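Local coordinates for exosome complex exonuclease RRP46 homolog (Oryza sativa Japonica Group, PDB 3HKM), which is a probable component of the RNA-degrading exosome that binds double-stranded DNA and single-stranded RNA and has hydrolytic DNase and phosphorolytic RNase activity in vitro, at residues P57-E63 with H97-S103; I120-C124 with L137-I141; I62-W66 with Y80-K85; C19-P23 with A125-F129. All coordinates share one frame; numbering follows the deposited sequence.

The four contacts tie together the single RNase PH-type domain of this chain. Contacts 1 and 3 start from the same strand, 61-67, and share Ile62 and Glu63: contact 1 joins it to strand 100-110, contact 3 to the intervening helix 77-91, their centres about 15 Å apart. Contacts 2 and 4, centres about 12 Å apart, both use helix 115-130, which thereby joins the two sheets of the domain: contact 2 reaches the four-stranded sheet, contact 4 strand 17-21 of the five-stranded one. Contacts 2 and 3 meet through Ile120 and Leu84. Contact 4 spans the longest chain interval, within which contacts 1 and 3 fall; contact 2 follows those two and alternates with contact 4.

Contact 1: residues P57-E63 with H97-S103; sequences PEKASIE and HPNTTTS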
loop_
_atom_site.group_PDB
_atom_site.type_symbol
_atom_site.label_atom_id
_atom_site.label_comp_id
_atom_site.label_asym_id
_atom_site.label_seq_id
_atom_site.Cartn_x
_atom_site.Cartn_y
_atom_site.Cartn_z
ATOM N N PRO A 57 -2.626 -18.547 17.979
ATOM C CA PRO A 57 -1.264 -18.548 18.531
ATOM C C PRO A 57 -0.180 -19.464 17.917
ATOM O O PRO A 57 0.971 -19.362 18.344
ATOM C CB PRO A 57 -1.512 -18.916 19.994
ATOM C CG PRO A 57 -2.828 -18.216 20.302
ATOM C CD PRO A 57 -3.556 -17.989 18.973
ATOM N N GLU A 58 -0.515 -20.321 16.957
ATOM C CA GLU A 58 0.478 -21.196 16.337
ATOM C C GLU A 58 1.251 -20.458 15.240
ATOM O O GLU A 58 2.382 -20.824 14.906
ATOM C CB GLU A 58 -0.184 -22.449 15.761
ATOM C CG GLU A 58 -1.104 -23.192 16.732
ATOM C CD GLU A 58 -0.357 -23.946 17.829
ATOM O OE1 GLU A 58 -1.024 -24.438 18.765
ATOM O OE2 GLU A 58 0.888 -24.054 17.766
ATOM N N LYS A 59 0.623 -19.426 14.679
ATOM C CA LYS A 59 1.248 -18.563 13.681
ATOM C C LYS A 59 1.226 -17.116 14.178
ATOM O O LYS A 59 0.422 -16.772 15.049
ATOM C CB LYS A 59 0.504 -18.666 12.345
ATOM C CG LYS A 59 0.766 -19.944 11.561
ATOM C CD LYS A 59 -0.152 -20.043 10.342
ATOM C CE LYS A 59 -1.612 -20.262 10.740
ATOM N NZ LYS A 59 -1.898 -21.662 11.184
ATOM N N ALA A 60 2.107 -16.273 13.636
ATOM C CA ALA A 60 2.144 -14.862 14.023
ATOM C C ALA A 60 0.908 -14.095 13.533
ATOM O O ALA A 60 0.383 -14.356 12.452
ATOM C CB ALA A 60 3.420 -14.196 13.516
ATOM N N SER A 61 0.446 -13.153 14.346
ATOM C CA SER A 61 -0.713 -12.331 14.004
ATOM C C SER A 61 -0.284 -10.969 13.490
ATOM O O SER A 61 0.623 -10.342 14.044
ATOM C CB SER A 61 -1.618 -12.137 15.223
ATOM O OG SER A 61 -2.024 -13.384 15.759
ATOM N N ILE A 62 -0.941 -10.520 12.425
ATOM C CA ILE A 62 -0.775 -9.164 11.924
ATOM C C ILE A 62 -2.149 -8.509 11.973
ATOM O O ILE A 62 -3.117 -9.066 11.462
ATOM C CB ILE A 62 -0.192 -9.132 10.481
ATOM C CG1 ILE A 62 1.329 -9.337 10.504
ATOM C CG2 ILE A 62 -0.476 -7.796 9.816
ATOM C CD1 ILE A 62 1.777 -10.756 10.763
ATOM N N GLU A 63 -2.239 -7.350 12.624
ATOM C CA GLU A 63 -3.504 -6.637 12.761
ATOM C C GLU A 63 -3.367 -5.200 12.263
ATOM O O GLU A 63 -2.285 -4.625 12.343
ATOM C CB GLU A 63 -3.965 -6.663 14.222
ATOM C CG GLU A 63 -3.944 -8.064 14.815
ATOM C CD GLU A 63 -4.803 -8.200 16.059
ATOM O OE1 GLU A 63 -5.016 -7.177 16.744
ATOM O OE2 GLU A 63 -5.248 -9.335 16.352
ATOM N N HIS A 97 7.676 -15.931 14.103
ATOM C CA HIS A 97 7.404 -15.512 15.470
ATOM C C HIS A 97 6.000 -15.868 15.925
ATOM O O HIS A 97 5.150 -14.993 16.045
ATOM C CB HIS A 97 7.634 -14.013 15.620
ATOM C CG HIS A 97 9.075 -13.625 15.566
ATOM N ND1 HIS A 97 9.626 -12.950 14.497
ATOM C CD2 HIS A 97 10.087 -13.845 16.436
ATOM C CE1 HIS A 97 10.916 -12.761 14.718
ATOM N NE2 HIS A 97 11.220 -13.293 15.890
ATOM N N PRO A 98 5.760 -17.160 16.188
ATOM C CA PRO A 98 4.466 -17.683 16.638
ATOM C C PRO A 98 4.074 -17.101 17.987
ATOM O O PRO A 98 4.958 -16.671 18.742
ATOM C CB PRO A 98 4.723 -19.184 16.779
ATOM C CG PRO A 98 5.910 -19.455 15.910
ATOM C CD PRO A 98 6.754 -18.230 16.020
ATOM N N ASN A 99 2.773 -17.110 18.280
ATOM C CA ASN A 99 2.225 -16.505 19.495
ATOM C C ASN A 99 2.705 -15.078 19.673
ATOM O O ASN A 99 3.253 -14.715 20.711
ATOM C CB ASN A 99 2.552 -17.338 20.733
ATOM C CG ASN A 99 1.778 -16.893 21.963
ATOM O OD1 ASN A 99 2.241 -17.065 23.086
ATOM N ND2 ASN A 99 0.599 -16.321 21.757
ATOM N N THR A 100 2.483 -14.272 18.643
ATOM C CA THR A 100 2.968 -12.904 18.615
ATOM C C THR A 100 1.993 -12.028 17.817
ATOM O O THR A 100 1.364 -12.493 16.879
ATOM C CB THR A 100 4.382 -12.871 17.993
ATOM O OG1 THR A 100 5.262 -12.107 18.822
ATOM C CG2 THR A 100 4.366 -12.337 16.575
ATOM N N THR A 101 1.851 -10.768 18.200
ATOM C CA THR A 101 0.984 -9.868 17.453
ATOM C C THR A 101 1.734 -8.617 17.020
ATOM O O THR A 101 2.342 -7.924 17.839
ATOM C CB THR A 101 -0.267 -9.453 18.261
ATOM O OG1 THR A 101 -0.960 -10.620 18.720
ATOM C CG2 THR A 101 -1.205 -8.620 17.403
ATOM N N THR A 102 1.685 -8.340 15.722
ATOM C CA THR A 102 2.216 -7.107 15.172
ATOM C C THR A 102 1.057 -6.208 14.738
ATOM O O THR A 102 0.275 -6.569 13.865
ATOM C CB THR A 102 3.161 -7.405 13.995
ATOM O OG1 THR A 102 4.243 -8.224 14.459
ATOM C CG2 THR A 102 3.714 -6.127 13.396
ATOM N N SER A 103 0.939 -5.042 15.365
ATOM C CA SER A 103 -0.153 -4.132 15.058
ATOM C C SER A 103 0.310 -2.998 14.161
ATOM O O SER A 103 1.246 -2.272 14.489
ATOM C CB SER A 103 -0.767 -3.555 16.335
ATOM O OG SER A 103 -1.111 -4.586 17.244
#
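Ser61 and Thr102 meet through the straightest of the backbone bonds here, Thr102 N to Ser61 O at 2.8 Å with 174° at the hydrogen. Ser61 N to Thr100 O at 2.8 Å and Glu63 N to Thr102 O at 2.9 Å complete the pairing, and the CA-H groups of Ile62 and Ser103 add weaker contacts to Thr102 O and Glu63 O. The Glu63 side chain leaves CB on the sheet face that also carries Ser61, Thr101 and Ser103. Its CG lies 3.8 Å from Thr101 CG2, and CD passes the same methyl at 3.9 Å. At the tip, OE1 forms a long, weak ion pair with Arg52. This parallel pairing is that of a beta-alpha-beta unit, in which helix 77-91 connects strands 61-67 and 100-110 of the five-stranded sheet. With Thr101 CG2 anti to the backbone N, OG1 stands beside that N (chi1 -54°) and is hydrogen-bonded to Gly50 O, while the methyl is left to meet Glu63. Ahead of the strands the fit is poorer: Asn99 N reaches Pro57 O in a weak, bent bond, Asn99 ND2 turns to Thr51 OG1, and Pro98 CB rests 3.4 Å from Glu58 O.

Contact 2: residues I120-C124 with L137-I141; sequences INACC and LAVAI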
loop_
_atom_site.group_PDB
_atom_site.type_symbol
_atom_site.label_atom_id
_atom_site.label_comp_id
_atom_site.label_asym_id
_atom_site.label_seq_id
_atom_site.Cartn_x
_atom_site.Cartn_y
_atom_site.Cartn_z
ATOM N N ILE A 120 -0.420 1.053 1.249
ATOM C CA ILE A 120 0.249 -0.233 1.095
ATOM C C ILE A 120 1.783 -0.110 1.103
ATOM O O ILE A 120 2.464 -0.758 1.891
ATOM C CB ILE A 120 -0.248 -0.948 -0.190
ATOM C CG1 ILE A 120 -1.724 -1.348 -0.013
ATOM C CG2 ILE A 120 0.614 -2.169 -0.508
ATOM C CD1 ILE A 120 -2.293 -2.165 -1.153
ATOM N N ASN A 121 2.316 0.718 0.213
ATOM C CA ASN A 121 3.753 0.971 0.142
ATOM C C ASN A 121 4.322 1.495 1.458
ATOM O O ASN A 121 5.391 1.074 1.904
ATOM C CB ASN A 121 4.043 1.985 -0.960
ATOM C CG ASN A 121 3.639 1.486 -2.327
ATOM O OD1 ASN A 121 3.125 2.244 -3.145
ATOM N ND2 ASN A 121 3.866 0.209 -2.581
ATOM N N ALA A 122 3.607 2.444 2.051
ATOM C CA ALA A 122 3.961 3.005 3.349
ATOM C C ALA A 122 4.140 1.910 4.394
ATOM O O ALA A 122 5.077 1.936 5.191
ATOM C CB ALA A 122 2.880 3.967 3.789
ATOM N N CYS A 123 3.218 0.954 4.383
ATOM C CA CYS A 123 3.166 -0.093 5.392
ATOM C C CYS A 123 4.237 -1.124 5.153
ATOM O O CYS A 123 4.760 -1.707 6.102
ATOM C CB CYS A 123 1.791 -0.755 5.414
ATOM S SG CYS A 123 0.574 0.184 6.348
ATOM N N CYS A 124 4.562 -1.360 3.887
ATOM C CA CYS A 124 5.653 -2.275 3.560
ATOM C C CYS A 124 6.977 -1.715 4.056
ATOM O O CYS A 124 7.843 -2.459 4.516
ATOM C CB CYS A 124 5.735 -2.535 2.058
ATOM S SG CYS A 124 7.169 -3.544 1.593
ATOM N N LEU A 137 8.860 -7.971 -0.641
ATOM C CA LEU A 137 8.319 -6.614 -0.648
ATOM C C LEU A 137 6.945 -6.569 -1.320
ATOM O O LEU A 137 6.670 -7.336 -2.242
ATOM C CB LEU A 137 9.257 -5.679 -1.414
ATOM C CG LEU A 137 10.328 -4.880 -0.678
ATOM C CD1 LEU A 137 11.117 -5.738 0.296
ATOM C CD2 LEU A 137 11.237 -4.204 -1.687
ATOM N N ALA A 138 6.092 -5.662 -0.855
ATOM C CA ALA A 138 4.854 -5.341 -1.557
ATOM C C ALA A 138 4.966 -3.940 -2.163
ATOM O O ALA A 138 5.194 -2.962 -1.452
ATOM C CB ALA A 138 3.660 -5.435 -0.629
ATOM N N VAL A 139 4.817 -3.852 -3.479
ATOM C CA VAL A 139 4.850 -2.571 -4.172
ATOM C C VAL A 139 3.524 -2.371 -4.913
ATOM O O VAL A 139 3.212 -3.098 -5.852
ATOM C CB VAL A 139 6.080 -2.471 -5.129
ATOM C CG1 VAL A 139 5.888 -1.379 -6.161
ATOM C CG2 VAL A 139 7.346 -2.221 -4.335
ATOM N N ALA A 140 2.737 -1.396 -4.468
ATOM C CA ALA A 140 1.397 -1.189 -5.011
ATOM C C ALA A 140 1.338 0.029 -5.925
ATOM O O ALA A 140 2.034 1.010 -5.695
ATOM C CB ALA A 140 0.384 -1.048 -3.885
ATOM N N ILE A 141 0.504 -0.039 -6.958
ATOM C CA ILE A 141 0.349 1.071 -7.896
ATOM C C ILE A 141 -1.104 1.225 -8.341
ATOM O O ILE A 141 -1.728 0.258 -8.781
ATOM C CB ILE A 141 1.231 0.888 -9.152
ATOM C CG1 ILE A 141 2.714 0.796 -8.773
ATOM C CG2 ILE A 141 0.998 2.024 -10.131
ATOM C CD1 ILE A 141 3.631 0.533 -9.949
#
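Leu137, at the entry to strand 138-145, meets Cys124 of the helix through CG, 4.1 Å from SG. The next residue gives a hydrogen bond to the helix: Ala138 N donates to Cys124 SG over 3.4 Å with 162° at the hydrogen. The sulfur is in place because it stands anti to the Cys124 backbone N (chi1 175°), which swings it toward the strand. Ala138 CB points to the helix and lies 4.5 Å from both Cys124 CB and Ile120 CG2, whereas its carbonyl oxygen is buried with no polar partner in the model. Val139 turns its side chain the other way, onto Ser219 and Ile222 of helix 205-229. Closer packing comes at Ala140, whose CB is 3.6 Å from Ile120 CG2 and 4.0 Å from Ile120 CD1, so that two branches of the isoleucine meet the small methyl from the same side. The amide of Asn121 lies against the backbone of Val139 and Ala140. A leucine replacing Asn121 is likely to leave the buried Ala140 backbone facing a group with no polar atoms. With Ala122 turned to Val40 and Ala42 of the five-stranded sheet, helix 115-130 is buried between the two sheets of this RNase PH-type alpha/beta fold.

Contact 3: residues I62-W66 with Y80-K85; sequences IEVVW and YEMTLK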
loop_
_atom_site.group_PDB
_atom_site.type_symbol
_atom_site.label_atom_id
_atom_site.label_comp_id
_atom_site.label_asym_id
_atom_site.label_seq_id
_atom_site.Cartn_x
_atom_site.Cartn_y
_atom_site.Cartn_z
ATOM N N ILE A 62 -0.941 -10.520 12.425
ATOM C CA ILE A 62 -0.775 -9.164 11.924
ATOM C C ILE A 62 -2.149 -8.509 11.973
ATOM O O ILE A 62 -3.117 -9.066 11.462
ATOM C CB ILE A 62 -0.192 -9.132 10.481
ATOM C CG1 ILE A 62 1.329 -9.337 10.504
ATOM C CG2 ILE A 62 -0.476 -7.796 9.816
ATOM C CD1 ILE A 62 1.777 -10.756 10.763
ATOM N N GLU A 63 -2.239 -7.350 12.624
ATOM C CA GLU A 63 -3.504 -6.637 12.761
ATOM C C GLU A 63 -3.367 -5.200 12.263
ATOM O O GLU A 63 -2.285 -4.625 12.343
ATOM C CB GLU A 63 -3.965 -6.663 14.222
ATOM C CG GLU A 63 -3.944 -8.064 14.815
ATOM C CD GLU A 63 -4.803 -8.200 16.059
ATOM O OE1 GLU A 63 -5.016 -7.177 16.744
ATOM O OE2 GLU A 63 -5.248 -9.335 16.352
ATOM N N VAL A 64 -4.457 -4.622 11.756
ATOM C CA VAL A 64 -4.393 -3.298 11.143
ATOM C C VAL A 64 -5.611 -2.414 11.447
ATOM O O VAL A 64 -6.756 -2.855 11.376
ATOM C CB VAL A 64 -4.218 -3.402 9.607
ATOM C CG1 VAL A 64 -3.787 -2.062 9.026
ATOM C CG2 VAL A 64 -3.211 -4.492 9.256
ATOM N N VAL A 65 -5.351 -1.164 11.803
ATOM C CA VAL A 65 -6.413 -0.191 11.967
ATOM C C VAL A 65 -6.151 0.998 11.058
ATOM O O VAL A 65 -5.088 1.620 11.108
ATOM C CB VAL A 65 -6.624 0.235 13.455
ATOM C CG1 VAL A 65 -5.467 -0.209 14.327
ATOM C CG2 VAL A 65 -6.885 1.735 13.580
ATOM N N TRP A 66 -7.131 1.276 10.203
ATOM C CA TRP A 66 -7.063 2.345 9.226
ATOM C C TRP A 66 -7.736 3.564 9.833
ATOM O O TRP A 66 -8.890 3.498 10.238
ATOM C CB TRP A 66 -7.803 1.918 7.959
ATOM C CG TRP A 66 -7.160 2.341 6.668
ATOM C CD1 TRP A 66 -6.262 1.625 5.917
ATOM C CD2 TRP A 66 -7.376 3.566 5.967
ATOM N NE1 TRP A 66 -5.905 2.337 4.799
ATOM C CE2 TRP A 66 -6.575 3.530 4.804
ATOM C CE3 TRP A 66 -8.166 4.691 6.211
ATOM C CZ2 TRP A 66 -6.543 4.574 3.890
ATOM C CZ3 TRP A 66 -8.132 5.724 5.305
ATOM C CH2 TRP A 66 -7.328 5.661 4.156
ATOM N N TYR A 80 -10.594 -0.367 2.505
ATOM C CA TYR A 80 -9.159 -0.166 2.372
ATOM C C TYR A 80 -8.448 -0.832 3.536
ATOM O O TYR A 80 -7.415 -1.479 3.359
ATOM C CB TYR A 80 -8.813 1.325 2.331
ATOM C CG TYR A 80 -9.142 2.003 1.019
ATOM C CD1 TYR A 80 -9.543 1.260 -0.089
ATOM C CD2 TYR A 80 -9.020 3.383 0.877
ATOM C CE1 TYR A 80 -9.837 1.872 -1.296
ATOM C CE2 TYR A 80 -9.305 4.003 -0.328
ATOM C CZ TYR A 80 -9.713 3.242 -1.409
ATOM O OH TYR A 80 -10.003 3.854 -2.609
ATOM N N GLU A 81 -9.012 -0.663 4.730
ATOM C CA GLU A 81 -8.482 -1.270 5.947
ATOM C C GLU A 81 -8.412 -2.776 5.767
ATOM O O GLU A 81 -7.430 -3.416 6.170
ATOM C CB GLU A 81 -9.375 -0.926 7.144
ATOM C CG GLU A 81 -8.981 -1.599 8.452
ATOM C CD GLU A 81 -9.888 -1.208 9.619
ATOM O OE1 GLU A 81 -9.365 -0.817 10.685
ATOM O OE2 GLU A 81 -11.124 -1.277 9.467
ATOM N N MET A 82 -9.462 -3.320 5.145
ATOM C CA MET A 82 -9.601 -4.750 4.884
ATOM C C MET A 82 -8.580 -5.236 3.858
ATOM O O MET A 82 -7.868 -6.210 4.091
ATOM C CB MET A 82 -11.028 -5.057 4.407
ATOM C CG MET A 82 -11.415 -6.532 4.405
ATOM S SD MET A 82 -10.753 -7.493 3.013
ATOM C CE MET A 82 -11.449 -6.607 1.612
ATOM N N THR A 83 -8.505 -4.550 2.723
ATOM C CA THR A 83 -7.563 -4.933 1.683
ATOM C C THR A 83 -6.139 -4.913 2.221
ATOM O O THR A 83 -5.377 -5.860 2.018
ATOM C CB THR A 83 -7.674 -4.019 0.445
ATOM O OG1 THR A 83 -9.045 -3.926 0.041
ATOM C CG2 THR A 83 -6.850 -4.581 -0.704
ATOM N N LEU A 84 -5.798 -3.832 2.921
ATOM C CA LEU A 84 -4.489 -3.660 3.556
ATOM C C LEU A 84 -4.132 -4.827 4.487
ATOM O O LEU A 84 -3.016 -5.341 4.442
ATOM C CB LEU A 84 -4.451 -2.325 4.308
ATOM C CG LEU A 84 -3.139 -1.817 4.915
ATOM C CD1 LEU A 84 -2.011 -1.783 3.889
ATOM C CD2 LEU A 84 -3.367 -0.438 5.510
ATOM N N LYS A 85 -5.089 -5.260 5.310
ATOM C CA LYS A 85 -4.881 -6.391 6.222
ATOM C C LYS A 85 -4.645 -7.696 5.441
ATOM O O LYS A 85 -3.776 -8.485 5.795
ATOM C CB LYS A 85 -6.070 -6.530 7.193
ATOM C CG LYS A 85 -5.760 -7.177 8.572
ATOM C CD LYS A 85 -7.052 -7.400 9.384
ATOM C CE LYS A 85 -6.815 -7.680 10.884
ATOM N NZ LYS A 85 -6.968 -6.490 11.788
#
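Trp66 N and Glu81 OE1 form the hydrogen bond of this contact, 3.1 Å long with 163° at the hydrogen, the N-H meeting the carboxylate from above its plane. The glutamate chain is extended, with CG anti to its own N (chi1 175°), and passes the indole in the opposite sense, CB against Trp66 CB at 3.4 Å. A valine in place of Glu81 would probably leave the Trp66 N-H without this acceptor on the outer edge of a border strand. Among aromatic contacts, Tyr80 CB stands over one face of the indole, 4.2 Å from the centroid of its five-membered ring and 22° off the normal, a CH-pi contact. Here helix 77-91 runs back roughly antiparallel to strand 61-67, the first half of a beta-alpha-beta unit. The apolar contacts centre on Leu84, whose CD2 touches the indole edge at Trp66 CD1, 3.6 Å away; Leu84 lies at about a right angle to Val64, its CD2 3.9 Å from CG1. The indole NE1, also near this methyl, is buried without a polar partner. The Val64 and Lys85 side chains pass in opposite directions, CG2 3.8 Å from CG. Electrostatics are looser: Lys85 NZ stays 5.4 Å from Glu63 OE1, too far for a salt bridge though probably mildly favourable.

Contact 4: residues C19-P23 with A125-F129; sequences CTRNP and AALVF
Arg21 and Phe129 make the dense part of this contact, their side chains sliding past each other in opposite directions. The guanidinium lies at only 28° to the ring plane, with NE over a face of the ring, 3.5 Å from Phe129 CG. Beyond it, Phe129 CB sits above the centre of the guanidinium, 3.3 Å from CZ. The closest carbon approach of the pair, Arg21 CD to Phe129 CD1, is too short to be relied on, so the exact tightness is doubtful. The arginine reaches this position by bending: CG starts anti to the backbone N, and turns at chi2 (76°) and chi3 then fold the chain across the face of the ring.

The looser side is at the arginine tip. NH2 gives a weak hydrogen bond of 3.4 Å to Ala125 O, an oxygen that already accepts the helical bond from Phe129 N at 3.0 Å, and a second weak one to Ser30 O on the neighbouring strand. Arg21, Asn22 and Phe129 all keep some exposure, in contrast to the buried Ala125 and Ala126. Asn22, in the loop that follows the strand, is the doubtful member: its backbone N lies above the rim of the Phe129 ring, but its side chain is modelled too close to the ring to be trusted.

Strand 17-21 forms one border of the five-stranded sheet, beside strand 29-35. The axes of 19-21 and 125-129 stay 10.5 Å apart and run at 18° to each other, leaving long side chains to bridge the gap. On helix 115-130, Ala126 packs against Ala42 and Val44 of strand 38-49, and Leu127 reaches Leu88 and Ile91 of helix 77-91.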
loop_
_atom_site.group_PDB
_atom_site.type_symbol
_atom_site.label_atom_id
_atom_site.label_comp_id
_atom_site.label_asym_id
_atom_site.label_seq_id
_atom_site.Cartn_x
_atom_site.Cartn_y
_atom_site.Cartn_z
ATOM N N CYS A 19 10.014 9.483 1.836
ATOM C CA CYS A 19 9.725 8.820 3.104
ATOM C C CYS A 19 10.661 9.253 4.220
ATOM O O CYS A 19 11.879 9.162 4.096
ATOM C CB CYS A 19 9.775 7.291 2.952
ATOM S SG CYS A 19 9.395 6.387 4.476
ATOM N N THR A 20 10.093 9.730 5.321
ATOM C CA THR A 20 10.899 9.915 6.516
ATOM C C THR A 20 10.907 8.623 7.318
ATOM O O THR A 20 9.857 8.115 7.712
ATOM C CB THR A 20 10.413 11.077 7.381
ATOM O OG1 THR A 20 10.782 10.839 8.750
ATOM C CG2 THR A 20 8.930 11.206 7.284
ATOM N N ARG A 21 12.110 8.094 7.517
ATOM C CA ARG A 21 12.357 6.930 8.362
ATOM C C ARG A 21 11.862 7.151 9.790
ATOM O O ARG A 21 12.196 8.157 10.419
ATOM C CB ARG A 21 13.866 6.641 8.395
ATOM C CG ARG A 21 14.272 5.376 9.125
ATOM C CD ARG A 21 13.962 4.179 8.272
ATOM N NE ARG A 21 12.526 4.063 8.021
ATOM C CZ ARG A 21 11.975 3.132 7.248
ATOM N NH1 ARG A 21 12.742 2.231 6.649
ATOM N NH2 ARG A 21 10.659 3.099 7.084
ATOM N N ASN A 22 11.087 6.187 10.287
ATOM C CA ASN A 22 10.500 6.202 11.629
ATOM C C ASN A 22 10.403 7.539 12.359
ATOM O O ASN A 22 11.217 7.842 13.232
ATOM C CB ASN A 22 11.198 5.199 12.532
ATOM C CG ASN A 22 12.609 5.608 12.867
ATOM O OD1 ASN A 22 13.266 6.291 12.086
ATOM N ND2 ASN A 22 13.090 5.185 14.031
ATOM N N PRO A 23 9.381 8.328 12.022
ATOM C CA PRO A 23 9.133 9.567 12.760
ATOM C C PRO A 23 8.761 9.281 14.221
ATOM O O PRO A 23 9.076 10.073 15.107
ATOM C CB PRO A 23 7.931 10.175 12.023
ATOM C CG PRO A 23 7.838 9.439 10.712
ATOM C CD PRO A 23 8.382 8.090 10.965
ATOM N N ALA A 125 7.127 -0.399 3.961
ATOM C CA ALA A 125 8.343 0.259 4.428
ATOM C C ALA A 125 8.462 0.212 5.947
ATOM O O ALA A 125 9.539 -0.062 6.478
ATOM C CB ALA A 125 8.397 1.691 3.940
ATOM N N ALA A 126 7.360 0.485 6.642
ATOM C CA ALA A 126 7.352 0.481 8.102
ATOM C C ALA A 126 7.592 -0.918 8.697
ATOM O O ALA A 126 8.293 -1.052 9.694
ATOM C CB ALA A 126 6.069 1.076 8.628
ATOM N N LEU A 127 7.017 -1.952 8.087
ATOM C CA LEU A 127 7.278 -3.336 8.497
ATOM C C LEU A 127 8.754 -3.675 8.377
ATOM O O LEU A 127 9.342 -4.289 9.272
ATOM C CB LEU A 127 6.491 -4.320 7.631
ATOM C CG LEU A 127 4.971 -4.361 7.771
ATOM C CD1 LEU A 127 4.366 -5.061 6.569
ATOM C CD2 LEU A 127 4.582 -5.050 9.067
ATOM N N VAL A 128 9.342 -3.302 7.247
ATOM C CA VAL A 128 10.761 -3.540 7.029
ATOM C C VAL A 128 11.570 -2.845 8.116
ATOM O O VAL A 128 12.503 -3.425 8.676
ATOM C CB VAL A 128 11.213 -3.051 5.640
ATOM C CG1 VAL A 128 12.728 -3.000 5.562
ATOM C CG2 VAL A 128 10.647 -3.950 4.570
ATOM N N PHE A 129 11.200 -1.603 8.421
ATOM C CA PHE A 129 11.917 -0.837 9.425
ATOM C C PHE A 129 11.741 -1.378 10.839
ATOM O O PHE A 129 12.627 -1.216 11.672
ATOM C CB PHE A 129 11.521 0.633 9.400
ATOM C CG PHE A 129 12.260 1.457 10.411
ATOM C CD1 PHE A 129 13.621 1.717 10.252
ATOM C CD2 PHE A 129 11.618 1.945 11.536
ATOM C CE1 PHE A 129 14.316 2.464 11.188
ATOM C CE2 PHE A 129 12.313 2.684 12.476
ATOM C CZ PHE A 129 13.660 2.952 12.298
#